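Local coordinates for protein ribokinase (Arabidopsis thaliana, PDB 6ILS) that catalyses the magnesium-dependent transfer of a phosphoryl group from ATP to O-5 of D-ribose, giving D-ribose 5-phosphate, at residues 38-44 / 294-298; 136-140 / 266-270. Residues are numbered along the deposited sequence.

Interaction 1 of 2, residues 38-44 / 294-298; sequences AGGKGAN and GAIPS. With NA (sodium ion), chain G; RIB (alpha-D-ribofuranose), chain F.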
loop_
_atom_site.group_PDB
_atom_site.type_symbol
_atom_site.label_atom_id
_atom_site.label_comp_id
_atom_site.label_asym_id
_atom_site.label_seq_id
_atom_site.Cartn_x
_atom_site.Cartn_y
_atom_site.Cartn_z
ATOM N N ALA B 38 6.339 -5.048 -6.441
ATOM C CA ALA B 38 6.443 -4.291 -7.676
ATOM C C ALA B 38 5.676 -4.998 -8.784
ATOM O O ALA B 38 5.828 -6.200 -8.983
ATOM C CB ALA B 38 7.885 -4.121 -8.066
ATOM N N GLY B 39 4.855 -4.251 -9.513
ATOM C CA GLY B 39 4.053 -4.850 -10.562
ATOM C C GLY B 39 3.520 -3.803 -11.521
ATOM O O GLY B 39 4.125 -2.750 -11.710
ATOM N N GLY B 40 2.362 -4.090 -12.092
ATOM C CA GLY B 40 1.848 -3.303 -13.193
ATOM C C GLY B 40 2.204 -3.990 -14.497
ATOM O O GLY B 40 3.327 -4.483 -14.661
ATOM N N LYS B 41 1.279 -3.989 -15.459
ATOM C CA LYS B 41 1.529 -4.732 -16.706
ATOM C C LYS B 41 2.737 -4.199 -17.453
ATOM O O LYS B 41 3.521 -4.970 -17.967
ATOM C CB LYS B 41 0.279 -4.725 -17.607
ATOM C CG LYS B 41 -0.807 -5.603 -17.017
ATOM C CD LYS B 41 -2.132 -5.553 -17.743
ATOM C CE LYS B 41 -3.154 -6.418 -16.966
ATOM N NZ LYS B 41 -2.754 -7.865 -16.943
ATOM N N GLY B 42 2.923 -2.886 -17.480
ATOM C CA GLY B 42 4.049 -2.306 -18.186
ATOM C C GLY B 42 5.367 -2.635 -17.514
ATOM O O GLY B 42 6.303 -3.062 -18.176
ATOM N N ALA B 43 5.446 -2.420 -16.201
ATOM C CA ALA B 43 6.687 -2.706 -15.485
ATOM C C ALA B 43 6.994 -4.205 -15.555
ATOM O O ALA B 43 8.151 -4.589 -15.694
ATOM C CB ALA B 43 6.609 -2.229 -14.007
ATOM N N ASN B 44 5.966 -5.039 -15.461
ATOM C CA ASN B 44 6.160 -6.496 -15.572
ATOM C C ASN B 44 6.781 -6.869 -16.898
ATOM O O ASN B 44 7.706 -7.675 -16.968
ATOM C CB ASN B 44 4.843 -7.261 -15.432
ATOM C CG ASN B 44 4.316 -7.274 -14.023
ATOM O OD1 ASN B 44 5.015 -6.922 -13.077
ATOM N ND2 ASN B 44 3.077 -7.731 -13.866
ATOM N N GLY B 294 4.850 -13.923 -6.926
ATOM C CA GLY B 294 5.129 -12.543 -7.282
ATOM C C GLY B 294 5.263 -12.367 -8.785
ATOM O O GLY B 294 5.526 -13.333 -9.494
ATOM N N ALA B 295 5.084 -11.147 -9.282
ATOM C CA ALA B 295 5.226 -10.903 -10.719
ATOM C C ALA B 295 6.696 -10.766 -11.107
ATOM O O ALA B 295 7.305 -11.702 -11.629
ATOM C CB ALA B 295 4.443 -9.658 -11.138
ATOM N N ILE B 296 7.265 -9.597 -10.840
ATOM C CA ILE B 296 8.642 -9.320 -11.213
ATOM C C ILE B 296 9.674 -10.279 -10.561
ATOM O O ILE B 296 10.617 -10.698 -11.239
ATOM C CB ILE B 296 8.955 -7.837 -10.933
ATOM C CG1 ILE B 296 8.106 -6.983 -11.891
ATOM C CG2 ILE B 296 10.442 -7.544 -11.091
ATOM C CD1 ILE B 296 8.417 -5.468 -11.910
ATOM N N PRO B 297 9.486 -10.677 -9.282
ATOM C CA PRO B 297 10.374 -11.711 -8.727
ATOM C C PRO B 297 10.364 -13.054 -9.461
ATOM O O PRO B 297 11.349 -13.776 -9.384
ATOM C CB PRO B 297 9.834 -11.904 -7.303
ATOM C CG PRO B 297 9.215 -10.617 -6.965
ATOM C CD PRO B 297 8.639 -10.076 -8.231
ATOM N N SER B 298 9.279 -13.381 -10.159
ATOM C CA SER B 298 9.158 -14.684 -10.810
ATOM C C SER B 298 9.696 -14.715 -12.244
ATOM O O SER B 298 9.703 -15.771 -12.880
ATOM C CB SER B 298 7.692 -15.135 -10.838
ATOM O OG SER B 298 6.958 -14.331 -11.748
HETATM NA NA NA G . 4.393 -15.677 -10.812
HETATM O O5 RIB F . -0.620 -8.564 -15.107
HETATM C C5 RIB F . -0.276 -8.303 -13.772
HETATM C C4 RIB F . -0.551 -6.980 -13.448
HETATM O O4 RIB F . -1.974 -6.584 -13.755
HETATM C C3 RIB F . -0.484 -6.901 -11.862
HETATM O O3 RIB F . 0.954 -6.659 -11.473
HETATM C C2 RIB F . -1.332 -6.044 -11.511
HETATM O O2 RIB F . -0.725 -4.806 -10.966
HETATM C C1 RIB F . -2.281 -5.702 -12.840
HETATM O O1 RIB F . -2.023 -4.424 -13.295
HETATM O O HOH W 1 3.414 -8.627 -8.297
#
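Start at Ala38, near the end of strand 33-39. Its CB lies 4.1 Å from Ile296 CD1, and its carbonyl O sits 3.8 Å from Ile296 CG1. A water donates a weak, 3.5 Å hydrogen bond to Ala38 O and accepts one of 3.2 Å from Ala295 N, a polar bridge between the two segments. At Gly39 the chain passes close to the sugar: a CB here would clash with ribose O3. Gly40 leads into helix 41-51 as its N-cap residue; its N donates to ribose O3 at 3.0 Å, and its O accepts from Asn44 N at 2.8 Å. Lys41 NZ donates a 2.9 Å hydrogen bond to ribose O5, the hydroxyl that is phosphorylated. Ala43, in the first turn of the helix, brings its CB to 4.3 Å from Ile296 CD1, so that the CD1 methyl of Ile296 lies against both Ala38 and Ala43. Asn44 OD1 packs 3.4 Å from Ala295 CB and 3.3 Å from Ile296 CG1, while ND2 bonds to Asp259, the probable catalytic base, and weakly to ribose O3 (3.4 Å). Gly294 O binds the sodium at 2.9 Å, along with Asp253, Thr255, Cys289 and Val292, at a site predicted to take potassium. The 294-298 loop thus packs against a glycine-rich strand-to-helix turn that is the sugar-binding signature of PfkB-family ribokinases.

Interaction 2 of 2, residues 136-140 / 266-270; sequences AGIVL and AVAMV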
loop_
_atom_site.group_PDB
_atom_site.type_symbol
_atom_site.label_atom_id
_atom_site.label_comp_id
_atom_site.label_asym_id
_atom_site.label_seq_id
_atom_site.Cartn_x
_atom_site.Cartn_y
_atom_site.Cartn_z
ATOM N N ALA B 136 13.171 2.244 -31.251
ATOM C CA ALA B 136 12.926 0.893 -30.743
ATOM C C ALA B 136 13.123 -0.181 -31.819
ATOM O O ALA B 136 13.017 0.096 -33.015
ATOM C CB ALA B 136 11.525 0.797 -30.172
ATOM N N GLY B 137 13.413 -1.405 -31.384
ATOM C CA GLY B 137 13.311 -2.574 -32.244
ATOM C C GLY B 137 11.908 -3.150 -32.218
ATOM O O GLY B 137 11.473 -3.796 -33.169
ATOM N N ILE B 138 11.190 -2.910 -31.122
ATOM C CA ILE B 138 9.833 -3.419 -30.954
ATOM C C ILE B 138 9.212 -2.686 -29.776
ATOM O O ILE B 138 9.901 -2.364 -28.817
ATOM C CB ILE B 138 9.816 -4.966 -30.743
ATOM C CG1 ILE B 138 8.392 -5.497 -30.764
ATOM C CG2 ILE B 138 10.522 -5.374 -29.433
ATOM C CD1 ILE B 138 8.305 -6.975 -31.143
ATOM N N VAL B 139 7.929 -2.371 -29.863
ATOM C CA VAL B 139 7.276 -1.588 -28.820
ATOM C C VAL B 139 6.094 -2.350 -28.233
ATOM O O VAL B 139 5.318 -2.946 -28.982
ATOM C CB VAL B 139 6.800 -0.201 -29.374
ATOM C CG1 VAL B 139 5.952 0.538 -28.350
ATOM C CG2 VAL B 139 7.994 0.630 -29.783
ATOM N N LEU B 140 5.973 -2.355 -26.896
ATOM C CA LEU B 140 4.889 -3.048 -26.197
ATOM C C LEU B 140 4.041 -2.072 -25.413
ATOM O O LEU B 140 4.587 -1.277 -24.651
ATOM C CB LEU B 140 5.430 -4.096 -25.194
ATOM C CG LEU B 140 6.329 -5.226 -25.641
ATOM C CD1 LEU B 140 6.344 -6.354 -24.565
ATOM C CD2 LEU B 140 5.931 -5.738 -27.011
ATOM N N ALA B 266 7.754 -11.092 -27.647
ATOM C CA ALA B 266 8.324 -9.876 -28.276
ATOM C C ALA B 266 9.843 -9.976 -28.409
ATOM O O ALA B 266 10.366 -9.585 -29.413
ATOM C CB ALA B 266 7.922 -8.653 -27.500
ATOM N N VAL B 267 10.496 -10.515 -27.390
ATOM C CA VAL B 267 11.974 -10.650 -27.405
ATOM C C VAL B 267 12.349 -11.657 -28.487
ATOM O O VAL B 267 13.204 -11.378 -29.249
ATOM C CB VAL B 267 12.487 -11.096 -26.027
ATOM C CG1 VAL B 267 13.924 -11.552 -26.113
ATOM C CG2 VAL B 267 12.306 -10.001 -24.999
ATOM N N ALA B 268 11.638 -12.767 -28.541
ATOM C CA ALA B 268 11.935 -13.780 -29.569
ATOM C C ALA B 268 11.687 -13.186 -30.957
ATOM O O ALA B 268 12.466 -13.417 -31.839
ATOM C CB ALA B 268 11.093 -15.002 -29.354
ATOM N N MET B 269 10.609 -12.442 -31.104
ATOM C CA MET B 269 10.278 -11.848 -32.415
ATOM C C MET B 269 11.316 -10.795 -32.799
ATOM O O MET B 269 11.791 -10.864 -33.883
ATOM C CB MET B 269 8.888 -11.225 -32.388
ATOM C CG MET B 269 8.603 -10.390 -33.584
ATOM S SD MET B 269 6.882 -9.938 -33.623
ATOM C CE MET B 269 6.214 -11.450 -34.295
ATOM N N VAL B 270 11.730 -9.921 -31.883
ATOM C CA VAL B 270 12.743 -8.886 -32.235
ATOM C C VAL B 270 14.122 -9.520 -32.490
ATOM O O VAL B 270 14.896 -8.956 -33.222
ATOM C CB VAL B 270 12.810 -7.752 -31.206
ATOM C CG1 VAL B 270 13.416 -8.218 -29.903
ATOM C CG2 VAL B 270 13.528 -6.551 -31.775
#
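Strand 138-140 and helix 266-270 run nearly antiparallel, at 165°, with their axes 9.4 Å apart, the helix lying along the strand on one face of the large sheet. The main bump is Ile138. Its CG2 rests against Val270 CB at 3.7 Å, and its extended arm carries CD1 onto the helix surface, 3.7 Å from Ala266 O, 4.0 Å from Ala266 CB and 4.1 Å from Met269 SD. That methyl therefore settles into a hollow whose floor is the small Ala266 and whose side is the Met269 sulfur. Two residues along the same face, Leu140 sets CD2 3.6 Å from Ala266 CB, so the alanine takes a large side chain from each of two strand positions. Val139, between them, points away from the helix. At the other end the relief is reversed: Val270 supplies the bump and Gly137 the space, with Val270 CG2 3.7 Å from Gly137 O. A CB on Gly137 would come within 3.0 Å of that methyl, a tight fit. Ile165 of the adjacent strand 164-170 touches Ile138, Leu140 and Ala266, extending the same packed layer, while Cys278 of helix 275-289 also touches Met269. With contacts made by aliphatic groups, a thioether and two backbone carbonyl oxygens, and none of them a hydrogen bond, this turn of the helix packs on the strand by apolar close fit, probably with a hydrophobic gain, at a contact only partly buried.

Overall arrangement
From the N terminus, strand 5-8 enters the large sheet, and the chain then reaches 38-44, the first half of interaction 1. That contact closes at 294-298, tying the end of strand 33-39, in the four-stranded sheet, and the start of helix 41-51 to the loop between helices 275-289 and 302-312. Interaction 2 opens at 136-140 and closes at 266-270, nested wholly within the larger loop. Helix 257-270 joins the two regions: Asp259, near its start, meets the sugar site of interaction 1, while its last turn packs on strand 138-143. That strand leads on to Glu144, another ribose-binding residue. The centres lie 18 Å apart, and the nearest atoms, about 7 Å apart, do not touch.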